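Local coordinates for magnesium and cobalt efflux protein CorC (Neisseria meningitidis serogroup B, PDB 3OI8) that probably takes part in magnesium and cobalt ion transport and, in this piece made up largely of its paired CBS domains, binds adenosine, at residues Ile45-Met50 with Glu79-Val84; His71-Val76 with Ile87-Asp92; Asn133-Val138 with Ser146-Phe151. All blocks are in the same frame, centred on the assembly; numbering follows the deposited sequence.

Interaction 1 (Ile45-Met50 with Glu79-Val84). With ADN (adenosine), chain C.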
loop_
_atom_site.group_PDB
_atom_site.type_symbol
_atom_site.label_atom_id
_atom_site.label_comp_id
_atom_site.label_asym_id
_atom_site.label_seq_id
_atom_site.Cartn_x
_atom_site.Cartn_y
_atom_site.Cartn_z
ATOM N N ILE A 45 -3.370 15.381 -0.422
ATOM C CA ILE A 45 -4.119 15.960 -1.531
ATOM C C ILE A 45 -5.037 17.038 -0.971
ATOM O O ILE A 45 -5.828 16.771 -0.070
ATOM C CB ILE A 45 -4.955 14.885 -2.224
ATOM C CG1 ILE A 45 -4.024 13.798 -2.776
ATOM C CG2 ILE A 45 -5.833 15.509 -3.322
ATOM C CD1 ILE A 45 -4.745 12.536 -3.175
ATOM N N THR A 46 -4.927 18.259 -1.483
ATOM C CA THR A 46 -5.639 19.384 -0.878
ATOM C C THR A 46 -7.153 19.268 -1.087
ATOM O O THR A 46 -7.587 18.679 -2.075
ATOM C CB THR A 46 -5.153 20.725 -1.444
ATOM O OG1 THR A 46 -5.700 21.791 -0.653
ATOM C CG2 THR A 46 -5.591 20.877 -2.904
ATOM N N ARG A 47 -7.938 19.847 -0.171
ATOM C CA ARG A 47 -9.406 19.732 -0.196
ATOM C C ARG A 47 -10.036 19.965 -1.567
ATOM O O ARG A 47 -10.796 19.137 -2.065
ATOM C CB ARG A 47 -10.042 20.697 0.808
ATOM C CG ARG A 47 -11.566 20.666 0.833
ATOM C CD ARG A 47 -12.111 21.834 1.672
ATOM N NE ARG A 47 -11.748 23.145 1.124
ATOM C CZ ARG A 47 -10.730 23.894 1.559
ATOM N NH1 ARG A 47 -9.959 23.464 2.548
ATOM N NH2 ARG A 47 -10.480 25.085 1.012
ATOM N N SER A 48 -9.733 21.100 -2.176
ATOM C CA SER A 48 -10.368 21.448 -3.438
ATOM C C SER A 48 -10.056 20.458 -4.566
ATOM O O SER A 48 -10.640 20.543 -5.638
ATOM C CB SER A 48 -10.027 22.892 -3.847
ATOM O OG SER A 48 -8.656 23.190 -3.613
ATOM N N ARG A 49 -9.157 19.506 -4.318
ATOM C CA ARG A 49 -8.770 18.534 -5.349
ATOM C C ARG A 49 -9.156 17.079 -5.047
ATOM O O ARG A 49 -8.916 16.184 -5.867
ATOM C CB ARG A 49 -7.262 18.608 -5.614
ATOM C CG ARG A 49 -6.813 19.943 -6.180
ATOM C CD ARG A 49 -5.308 19.975 -6.416
ATOM N NE ARG A 49 -4.870 21.299 -6.859
ATOM C CZ ARG A 49 -3.603 21.637 -7.075
ATOM N NH1 ARG A 49 -2.631 20.750 -6.886
ATOM N NH2 ARG A 49 -3.307 22.866 -7.475
HETATM N N MSE A 50 -9.737 16.826 -3.879
HETATM C CA MSE A 50 -10.123 15.456 -3.548
HETATM C C MSE A 50 -11.291 15.006 -4.413
HETATM O O MSE A 50 -12.172 15.804 -4.724
HETATM C CB MSE A 50 -10.584 15.367 -2.101
HETATM C CG MSE A 50 -9.640 15.939 -1.098
HETATM SE SE MSE A 50 -10.479 15.762 0.633
HETATM C CE MSE A 50 -12.061 16.849 0.331
ATOM N N GLU A 79 -23.121 17.885 3.209
ATOM C CA GLU A 79 -23.439 19.147 2.537
ATOM C C GLU A 79 -22.312 19.652 1.642
ATOM O O GLU A 79 -22.556 20.253 0.593
ATOM C CB GLU A 79 -23.799 20.233 3.552
ATOM C CG GLU A 79 -24.016 21.582 2.895
ATOM C CD GLU A 79 -24.182 22.711 3.889
ATOM O OE1 GLU A 79 -24.881 23.698 3.554
ATOM O OE2 GLU A 79 -23.613 22.611 5.000
ATOM N N ASP A 80 -21.078 19.425 2.080
ATOM C CA ASP A 80 -19.893 19.848 1.348
ATOM C C ASP A 80 -18.678 19.138 1.946
ATOM O O ASP A 80 -18.810 18.271 2.824
ATOM C CB ASP A 80 -19.716 21.379 1.386
ATOM C CG ASP A 80 -19.596 21.924 2.795
ATOM O OD1 ASP A 80 -19.185 21.167 3.702
ATOM O OD2 ASP A 80 -19.906 23.120 3.000
ATOM N N LYS A 81 -17.495 19.504 1.483
ATOM C CA LYS A 81 -16.307 18.742 1.855
ATOM C C LYS A 81 -15.889 18.955 3.305
ATOM O O LYS A 81 -15.017 18.247 3.815
ATOM C CB LYS A 81 -15.157 19.035 0.896
ATOM C CG LYS A 81 -15.437 18.572 -0.515
ATOM C CD LYS A 81 -14.276 18.868 -1.443
ATOM C CE LYS A 81 -14.544 18.286 -2.821
ATOM N NZ LYS A 81 -13.500 18.738 -3.769
ATOM N N ASP A 82 -16.511 19.925 3.972
ATOM C CA ASP A 82 -16.276 20.119 5.404
ATOM C C ASP A 82 -17.167 19.214 6.263
ATOM O O ASP A 82 -17.106 19.237 7.497
ATOM C CB ASP A 82 -16.428 21.605 5.771
ATOM C CG ASP A 82 -15.266 22.432 5.247
ATOM O OD1 ASP A 82 -14.122 21.919 5.308
ATOM O OD2 ASP A 82 -15.483 23.554 4.745
ATOM N N GLU A 83 -17.994 18.411 5.604
ATOM C CA GLU A 83 -18.783 17.418 6.318
ATOM C C GLU A 83 -18.488 16.017 5.772
ATOM O O GLU A 83 -19.243 15.504 4.953
ATOM C CB GLU A 83 -20.295 17.743 6.230
ATOM C CG GLU A 83 -21.123 16.796 7.089
ATOM C CD GLU A 83 -22.630 17.048 7.053
ATOM O OE1 GLU A 83 -23.127 17.744 6.138
ATOM O OE2 GLU A 83 -23.318 16.527 7.957
ATOM N N VAL A 84 -17.376 15.416 6.198
ATOM C CA VAL A 84 -17.015 14.080 5.720
ATOM C C VAL A 84 -17.697 13.068 6.626
ATOM O O VAL A 84 -17.541 13.117 7.843
ATOM C CB VAL A 84 -15.473 13.833 5.708
ATOM C CG1 VAL A 84 -15.164 12.362 5.298
ATOM C CG2 VAL A 84 -14.765 14.791 4.775
HETATM O "O5'" ADN C . -5.328 6.792 -7.040
HETATM C "C5'" ADN C . -4.094 7.088 -7.644
HETATM C "C4'" ADN C . -3.465 8.351 -6.983
HETATM O "O4'" ADN C . -4.464 9.407 -6.862
HETATM C "C3'" ADN C . -2.939 8.036 -5.566
HETATM O "O3'" ADN C . -1.544 7.898 -5.598
HETATM C "C2'" ADN C . -3.333 9.229 -4.730
HETATM O "O2'" ADN C . -2.291 10.179 -4.712
HETATM C "C1'" ADN C . -4.520 9.850 -5.468
HETATM N N9 ADN C . -5.796 9.464 -4.868
HETATM C C8 ADN C . -6.209 8.086 -4.372
HETATM N N7 ADN C . -7.631 8.187 -3.891
HETATM C C5 ADN C . -8.099 9.637 -4.102
HETATM C C6 ADN C . -9.455 10.351 -3.813
HETATM N N6 ADN C . -10.576 9.581 -3.274
HETATM N N1 ADN C . -9.607 11.766 -4.125
HETATM C C2 ADN C . -8.457 12.556 -4.734
HETATM N N3 ADN C . -7.127 11.855 -5.021
HETATM C C4 ADN C . -6.970 10.414 -4.704
#
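Segment 45-50 runs from the short strand 45-46 into a 3-10 turn at 47-49 and faces the loop 79-84, with its type I turn from D80 to E83; the two backbones come nearest at R47 and K81, whose CA atoms are 7.3 Å apart. K81 carries the contact. Its chain runs extended beyond CG toward the 3-10 turn, and NZ donates to R47 O at 3.2 Å, in the carbonyl plane and on a lone pair. The same oxygen also receives M50 N, so two donors grip it. A weak bond of 3.4 Å joins K81 NZ to M50 O. M50, a selenomethionine bent at its last torsion (chi3 -61°), brings CE against K81 CD at 3.5 Å, a tight fit. The R47 side chain crosses K81 obliquely, CG 3.9 Å from K81 CB; the R47 guanidinium turns away to T145 O, and D82 OD1 receives T145 N. D82 N bonds D80 OD1 in an Asx turn. Toward the nucleoside, I45 CD1 lies 3.1 Å from adenosine N3 and M50 CA 3.5 Å from its C2. The arrangement ties the loop between two strands of the first CBS domain to the rim of the adenosine pocket.

Interaction 2 (His71-Val76 with Ile87-Asp92). With ADN (adenosine), chain C.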
loop_
_atom_site.group_PDB
_atom_site.type_symbol
_atom_site.label_atom_id
_atom_site.label_comp_id
_atom_site.label_asym_id
_atom_site.label_seq_id
_atom_site.Cartn_x
_atom_site.Cartn_y
_atom_site.Cartn_z
ATOM N N HIS A 71 -9.748 5.429 -8.393
ATOM C CA HIS A 71 -9.234 5.362 -7.018
ATOM C C HIS A 71 -9.824 4.157 -6.309
ATOM O O HIS A 71 -10.858 3.613 -6.725
ATOM C CB HIS A 71 -9.573 6.621 -6.197
ATOM C CG HIS A 71 -9.106 7.904 -6.809
ATOM N ND1 HIS A 71 -7.793 8.128 -7.167
ATOM C CD2 HIS A 71 -9.775 9.049 -7.095
ATOM C CE1 HIS A 71 -7.679 9.346 -7.667
ATOM N NE2 HIS A 71 -8.867 9.924 -7.635
ATOM N N SER A 72 -9.194 3.759 -5.209
ATOM C CA SER A 72 -9.693 2.639 -4.418
ATOM C C SER A 72 -10.572 3.065 -3.249
ATOM O O SER A 72 -11.458 2.312 -2.834
ATOM C CB SER A 72 -8.524 1.789 -3.898
ATOM O OG SER A 72 -7.825 1.186 -4.976
ATOM N N ARG A 73 -10.311 4.259 -2.708
ATOM C CA ARG A 73 -11.053 4.769 -1.542
ATOM C C ARG A 73 -11.504 6.204 -1.777
ATOM O O ARG A 73 -10.790 6.970 -2.415
ATOM C CB ARG A 73 -10.176 4.694 -0.291
ATOM C CG ARG A 73 -10.197 3.320 0.356
ATOM C CD ARG A 73 -8.900 2.985 1.012
ATOM N NE ARG A 73 -7.828 2.926 0.029
ATOM C CZ ARG A 73 -7.232 1.808 -0.369
ATOM N NH1 ARG A 73 -6.268 1.868 -1.273
ATOM N NH2 ARG A 73 -7.591 0.636 0.141
ATOM N N PHE A 74 -12.689 6.548 -1.260
ATOM C CA PHE A 74 -13.314 7.858 -1.480
ATOM C C PHE A 74 -13.974 8.381 -0.201
ATOM O O PHE A 74 -14.787 7.677 0.409
ATOM C CB PHE A 74 -14.412 7.732 -2.543
ATOM C CG PHE A 74 -13.923 7.214 -3.869
ATOM C CD1 PHE A 74 -13.698 8.082 -4.923
ATOM C CD2 PHE A 74 -13.695 5.866 -4.057
ATOM C CE1 PHE A 74 -13.250 7.616 -6.153
ATOM C CE2 PHE A 74 -13.236 5.392 -5.278
ATOM C CZ PHE A 74 -13.008 6.265 -6.325
ATOM N N PRO A 75 -13.643 9.617 0.200
ATOM C CA PRO A 75 -14.411 10.269 1.271
ATOM C C PRO A 75 -15.857 10.402 0.818
ATOM O O PRO A 75 -16.101 10.685 -0.348
ATOM C CB PRO A 75 -13.811 11.684 1.336
ATOM C CG PRO A 75 -12.460 11.569 0.669
ATOM C CD PRO A 75 -12.604 10.499 -0.372
ATOM N N VAL A 76 -16.802 10.223 1.724
ATOM C CA VAL A 76 -18.205 10.438 1.391
ATOM C C VAL A 76 -18.659 11.675 2.166
ATOM O O VAL A 76 -18.407 11.763 3.366
ATOM C CB VAL A 76 -19.066 9.227 1.764
ATOM C CG1 VAL A 76 -20.566 9.555 1.597
ATOM C CG2 VAL A 76 -18.691 8.010 0.882
ATOM N N ILE A 87 -15.642 6.893 4.757
ATOM C CA ILE A 87 -14.846 6.477 3.611
ATOM C C ILE A 87 -15.544 5.287 2.951
ATOM O O ILE A 87 -15.967 4.354 3.634
ATOM C CB ILE A 87 -13.432 6.004 4.044
ATOM C CG1 ILE A 87 -12.757 7.014 4.977
ATOM C CG2 ILE A 87 -12.565 5.703 2.830
ATOM C CD1 ILE A 87 -12.523 8.382 4.369
ATOM N N LEU A 88 -15.680 5.332 1.628
ATOM C CA LEU A 88 -16.129 4.180 0.869
ATOM C C LEU A 88 -14.934 3.579 0.173
ATOM O O LEU A 88 -14.180 4.300 -0.474
ATOM C CB LEU A 88 -17.140 4.562 -0.214
ATOM C CG LEU A 88 -17.348 3.351 -1.145
ATOM C CD1 LEU A 88 -18.309 2.334 -0.543
ATOM C CD2 LEU A 88 -17.793 3.747 -2.542
ATOM N N HIS A 89 -14.783 2.264 0.317
ATOM C CA HIS A 89 -13.790 1.465 -0.399
ATOM C C HIS A 89 -14.443 0.889 -1.644
ATOM O O HIS A 89 -15.460 0.200 -1.549
ATOM C CB HIS A 89 -13.317 0.330 0.504
ATOM C CG HIS A 89 -12.557 0.810 1.698
ATOM N ND1 HIS A 89 -11.396 0.210 2.136
ATOM C CD2 HIS A 89 -12.767 1.866 2.518
ATOM C CE1 HIS A 89 -10.937 0.866 3.189
ATOM N NE2 HIS A 89 -11.753 1.875 3.441
ATOM N N ALA A 90 -13.865 1.182 -2.804
ATOM C CA ALA A 90 -14.452 0.791 -4.083
ATOM C C ALA A 90 -14.929 -0.671 -4.091
ATOM O O ALA A 90 -16.003 -0.993 -4.603
ATOM C CB ALA A 90 -13.434 1.011 -5.211
ATOM N N LYS A 91 -14.122 -1.560 -3.534
ATOM C CA LYS A 91 -14.438 -2.981 -3.613
ATOM C C LYS A 91 -15.569 -3.411 -2.680
ATOM O O LYS A 91 -16.057 -4.529 -2.781
ATOM C CB LYS A 91 -13.198 -3.839 -3.381
ATOM C CG LYS A 91 -12.599 -3.774 -1.994
ATOM C CD LYS A 91 -11.313 -4.616 -1.955
ATOM C CE LYS A 91 -10.540 -4.455 -0.646
ATOM N NZ LYS A 91 -11.197 -5.147 0.502
ATOM N N ASP A 92 -15.986 -2.535 -1.771
ATOM C CA ASP A 92 -17.158 -2.833 -0.949
ATOM C C ASP A 92 -18.434 -2.724 -1.777
ATOM O O ASP A 92 -19.472 -3.290 -1.419
ATOM C CB ASP A 92 -17.199 -1.944 0.310
ATOM C CG ASP A 92 -16.151 -2.358 1.338
ATOM O OD1 ASP A 92 -15.670 -3.510 1.243
ATOM O OD2 ASP A 92 -15.798 -1.553 2.232
HETATM O "O5'" ADN C . -5.328 6.792 -7.040
HETATM C "C5'" ADN C . -4.094 7.088 -7.644
HETATM C "C4'" ADN C . -3.465 8.351 -6.983
HETATM O "O4'" ADN C . -4.464 9.407 -6.862
HETATM C "C3'" ADN C . -2.939 8.036 -5.566
HETATM O "O3'" ADN C . -1.544 7.898 -5.598
HETATM C "C2'" ADN C . -3.333 9.229 -4.730
HETATM O "O2'" ADN C . -2.291 10.179 -4.712
HETATM C "C1'" ADN C . -4.520 9.850 -5.468
HETATM N N9 ADN C . -5.796 9.464 -4.868
HETATM C C8 ADN C . -6.209 8.086 -4.372
HETATM N N7 ADN C . -7.631 8.187 -3.891
HETATM C C5 ADN C . -8.099 9.637 -4.102
HETATM C C6 ADN C . -9.455 10.351 -3.813
HETATM N N6 ADN C . -10.576 9.581 -3.274
HETATM N N1 ADN C . -9.607 11.766 -4.125
HETATM C C2 ADN C . -8.457 12.556 -4.734
HETATM N N3 ADN C . -7.127 11.855 -5.021
HETATM C C4 ADN C . -6.970 10.414 -4.704
HETATM O O HOH W 1 -11.282 -0.685 -2.726
#
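Strands 73-76 and 87-89 form an antiparallel beta hairpin of the first CBS domain, their short axes at 149°, and its first strand helps to wall the adenosine pocket. I87 opens the second segment in a non-hydrogen-bonded pair with P75. Its CG2, anti to the backbone N, packs on R73 CB, while CD1 reaches P75 CA. L88 follows in the hydrogen-bonded pair with F74: L88 N donates to F74 O, and L88 O takes F74 N almost along its C=O axis. The L88 and V76 side chains cross obliquely, L88 CB 3.9 Å from V76 CG2, and L105 and I108 adjoin the leucine. H89 faces R73 in the next non-hydrogen-bonded pair. With CG anti to its carbonyl carbon, the arginine lays that atom over the middle of the imidazole, 3.6 Å from the centroid and 4° off the normal, a CH-pi contact. Bends at chi2 and chi3 then turn the guanidinium nearly perpendicular to that ring, with S72 CB over one of its faces. Just past the strand, A90 N donates to S72 O at 2.7 Å, nearly straight at 172°. A water also donates to S72 O and accepts from K91 N, while K91 NZ reaches A70 O of the second subunit. D92 N turns back to H89 O in the 3-10 segment, and the D92 carboxylate pairs with R110. Segment 71-76 meets the nucleoside: the H71 imidazole lies with one face on the adenine, C5 being 3.3 Å above its plane, and N51 OD1 bonds its NE2. H71 ND1 and adenosine O5' share a hydrogen bond of 2.8 Å, and R73 O accepts from the exocyclic amine N6, also at 2.8 Å.

Interaction 3 (Asn133-Val138 with Ser146-Phe151). With ADN (adenosine), chain C.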
loop_
_atom_site.group_PDB
_atom_site.type_symbol
_atom_site.label_atom_id
_atom_site.label_comp_id
_atom_site.label_asym_id
_atom_site.label_seq_id
_atom_site.Cartn_x
_atom_site.Cartn_y
_atom_site.Cartn_z
ATOM N N ASN A 133 -5.200 0.752 7.920
ATOM C CA ASN A 133 -5.826 1.915 7.319
ATOM C C ASN A 133 -5.080 2.268 6.041
ATOM O O ASN A 133 -3.885 1.957 5.914
ATOM C CB ASN A 133 -5.762 3.103 8.291
ATOM C CG ASN A 133 -6.940 4.025 8.141
ATOM O OD1 ASN A 133 -8.047 3.567 7.844
ATOM N ND2 ASN A 133 -6.719 5.333 8.325
ATOM N N HIS A 134 -5.773 2.914 5.101
ATOM C CA HIS A 134 -5.142 3.353 3.853
ATOM C C HIS A 134 -5.304 4.846 3.564
ATOM O O HIS A 134 -4.550 5.424 2.782
ATOM C CB HIS A 134 -5.689 2.554 2.673
ATOM C CG HIS A 134 -5.161 1.159 2.606
ATOM N ND1 HIS A 134 -5.888 0.066 3.026
ATOM C CD2 HIS A 134 -3.962 0.681 2.194
ATOM C CE1 HIS A 134 -5.162 -1.027 2.869
ATOM N NE2 HIS A 134 -3.991 -0.682 2.364
HETATM N N MSE A 135 -6.298 5.462 4.188
HETATM C CA MSE A 135 -6.573 6.871 3.926
HETATM C C MSE A 135 -6.962 7.573 5.220
HETATM O O MSE A 135 -7.612 6.983 6.084
HETATM C CB MSE A 135 -7.672 7.008 2.854
HETATM C CG MSE A 135 -8.318 8.391 2.732
HETATM SE SE MSE A 135 -9.703 8.464 1.328
HETATM C CE MSE A 135 -8.547 8.317 -0.245
ATOM N N ALA A 136 -6.528 8.817 5.369
ATOM C CA ALA A 136 -7.006 9.639 6.472
ATOM C C ALA A 136 -7.467 10.974 5.910
ATOM O O ALA A 136 -7.042 11.390 4.830
ATOM C CB ALA A 136 -5.923 9.855 7.499
ATOM N N ILE A 137 -8.337 11.639 6.652
ATOM C CA ILE A 137 -8.804 12.963 6.268
ATOM C C ILE A 137 -8.008 13.959 7.094
ATOM O O ILE A 137 -7.906 13.815 8.312
ATOM C CB ILE A 137 -10.296 13.126 6.583
ATOM C CG1 ILE A 137 -11.131 12.061 5.841
ATOM C CG2 ILE A 137 -10.735 14.579 6.318
ATOM C CD1 ILE A 137 -11.041 12.118 4.326
ATOM N N VAL A 138 -7.430 14.957 6.430
ATOM C CA VAL A 138 -6.619 15.948 7.113
ATOM C C VAL A 138 -7.498 17.118 7.535
ATOM O O VAL A 138 -8.273 17.637 6.735
ATOM C CB VAL A 138 -5.482 16.410 6.212
ATOM C CG1 VAL A 138 -4.534 17.374 6.960
ATOM C CG2 VAL A 138 -4.732 15.172 5.699
ATOM N N SER A 146 -8.857 19.969 5.402
ATOM C CA SER A 146 -7.714 20.522 4.669
ATOM C C SER A 146 -7.409 19.674 3.445
ATOM O O SER A 146 -6.895 20.165 2.450
ATOM C CB SER A 146 -6.456 20.565 5.547
ATOM O OG SER A 146 -6.676 21.311 6.722
ATOM N N GLY A 147 -7.701 18.383 3.536
ATOM C CA GLY A 147 -7.488 17.488 2.416
ATOM C C GLY A 147 -7.527 16.050 2.892
ATOM O O GLY A 147 -8.167 15.735 3.895
ATOM N N LEU A 148 -6.852 15.172 2.167
ATOM C CA LEU A 148 -6.799 13.765 2.550
ATOM C C LEU A 148 -5.369 13.284 2.318
ATOM O O LEU A 148 -4.586 13.960 1.629
ATOM C CB LEU A 148 -7.827 12.935 1.754
ATOM C CG LEU A 148 -7.679 12.787 0.235
ATOM C CD1 LEU A 148 -6.583 11.791 -0.135
ATOM C CD2 LEU A 148 -9.013 12.336 -0.400
ATOM N N VAL A 149 -5.019 12.157 2.923
ATOM C CA VAL A 149 -3.686 11.582 2.748
ATOM C C VAL A 149 -3.807 10.064 2.690
ATOM O O VAL A 149 -4.644 9.469 3.400
ATOM C CB VAL A 149 -2.675 12.078 3.846
ATOM C CG1 VAL A 149 -3.176 11.774 5.249
ATOM C CG2 VAL A 149 -1.264 11.498 3.611
ATOM N N THR A 150 -3.015 9.444 1.813
ATOM C CA THR A 150 -3.106 8.002 1.614
ATOM C C THR A 150 -1.772 7.279 1.839
ATOM O O THR A 150 -0.695 7.844 1.644
ATOM C CB THR A 150 -3.597 7.656 0.180
ATOM O OG1 THR A 150 -2.540 7.917 -0.749
ATOM C CG2 THR A 150 -4.823 8.507 -0.208
ATOM N N PHE A 151 -1.892 6.023 2.256
ATOM C CA PHE A 151 -0.775 5.102 2.443
ATOM C C PHE A 151 0.060 5.022 1.175
ATOM O O PHE A 151 1.273 5.218 1.197
ATOM C CB PHE A 151 -1.336 3.722 2.816
ATOM C CG PHE A 151 -0.297 2.627 2.901
ATOM C CD1 PHE A 151 0.567 2.553 3.984
ATOM C CD2 PHE A 151 -0.217 1.651 1.915
ATOM C CE1 PHE A 151 1.522 1.540 4.067
ATOM C CE2 PHE A 151 0.728 0.636 1.990
ATOM C CZ PHE A 151 1.601 0.579 3.070
HETATM O "O5'" ADN C . -5.328 6.792 -7.040
HETATM C "C5'" ADN C . -4.094 7.088 -7.644
HETATM C "C4'" ADN C . -3.465 8.351 -6.983
HETATM O "O4'" ADN C . -4.464 9.407 -6.862
HETATM C "C3'" ADN C . -2.939 8.036 -5.566
HETATM O "O3'" ADN C . -1.544 7.898 -5.598
HETATM C "C2'" ADN C . -3.333 9.229 -4.730
HETATM O "O2'" ADN C . -2.291 10.179 -4.712
HETATM C "C1'" ADN C . -4.520 9.850 -5.468
HETATM N N9 ADN C . -5.796 9.464 -4.868
HETATM C C8 ADN C . -6.209 8.086 -4.372
HETATM N N7 ADN C . -7.631 8.187 -3.891
HETATM C C5 ADN C . -8.099 9.637 -4.102
HETATM C C6 ADN C . -9.455 10.351 -3.813
HETATM N N6 ADN C . -10.576 9.581 -3.274
HETATM N N1 ADN C . -9.607 11.766 -4.125
HETATM C C2 ADN C . -8.457 12.556 -4.734
HETATM N N3 ADN C . -7.127 11.855 -5.021
HETATM C C4 ADN C . -6.970 10.414 -4.704
#
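M135, a selenomethionine, leaves strand 135-138 with CG anti to the backbone N (chi1 165°), on the face it shares with T150, I137 and L148. Its CB and CG both pass V149 O at 3.9 Å, SE lies against P75, and a bend at chi3 swings CE toward T150 CG2 at 3.7 Å. The same methyl stands 4.0 Å from L148 CD1 and 3.8 Å from adenosine N7. L148, whose CG takes the crowded position between backbone N and carbonyl carbon (chi1 65°), sets CD2 3.8 Å from adenosine N1, so two apolar tips from neighbouring strands line the adenine.

The backbones are antiparallel, and V149 N and A136 O, with A136 N and V149 O, bond reciprocally. At one end S146 and G147 both face V138 in a classic beta bulge: V138 O accepts S146 N at 2.7 Å and, weakly, G147 N. On the other face V138 CG2 meets V149 CG1 at 3.8 Å. At the far end F151 N donates to H134 O, and the rings form an offset edge-to-face pair, H134 edge to F151 face, planes at 81°; H134 NE2 continues to E152 of the second subunit. T150, at the N-cap position, caps D153 N through OG1. This is a beta hairpin of the second CBS domain, leading into the helix that carries D153, whose OD1 hydrogen-bonds the adenosine.

Interaction 1 is a surface contact, whereas interactions 2 and 3 are buried beta hairpins, one in each CBS domain. Strand 45-46 of interaction 1 borders strand 145-150 of interaction 3 in one sheet, probably through bonds from I45 N to L148 O and from R47 N to S146 O. The loop of interaction 1 joins the two strands of interaction 2, and V84 CG1 packs on P75 CB. P75, of the first CBS domain, also meets L148 and M135, of the second. All three surround the adenosine differently: interaction 2 supplies polar bonds and a stacked imidazole, interactions 1 and 3 mainly apolar contacts. Interactions 2 and 3 also reach the second subunit.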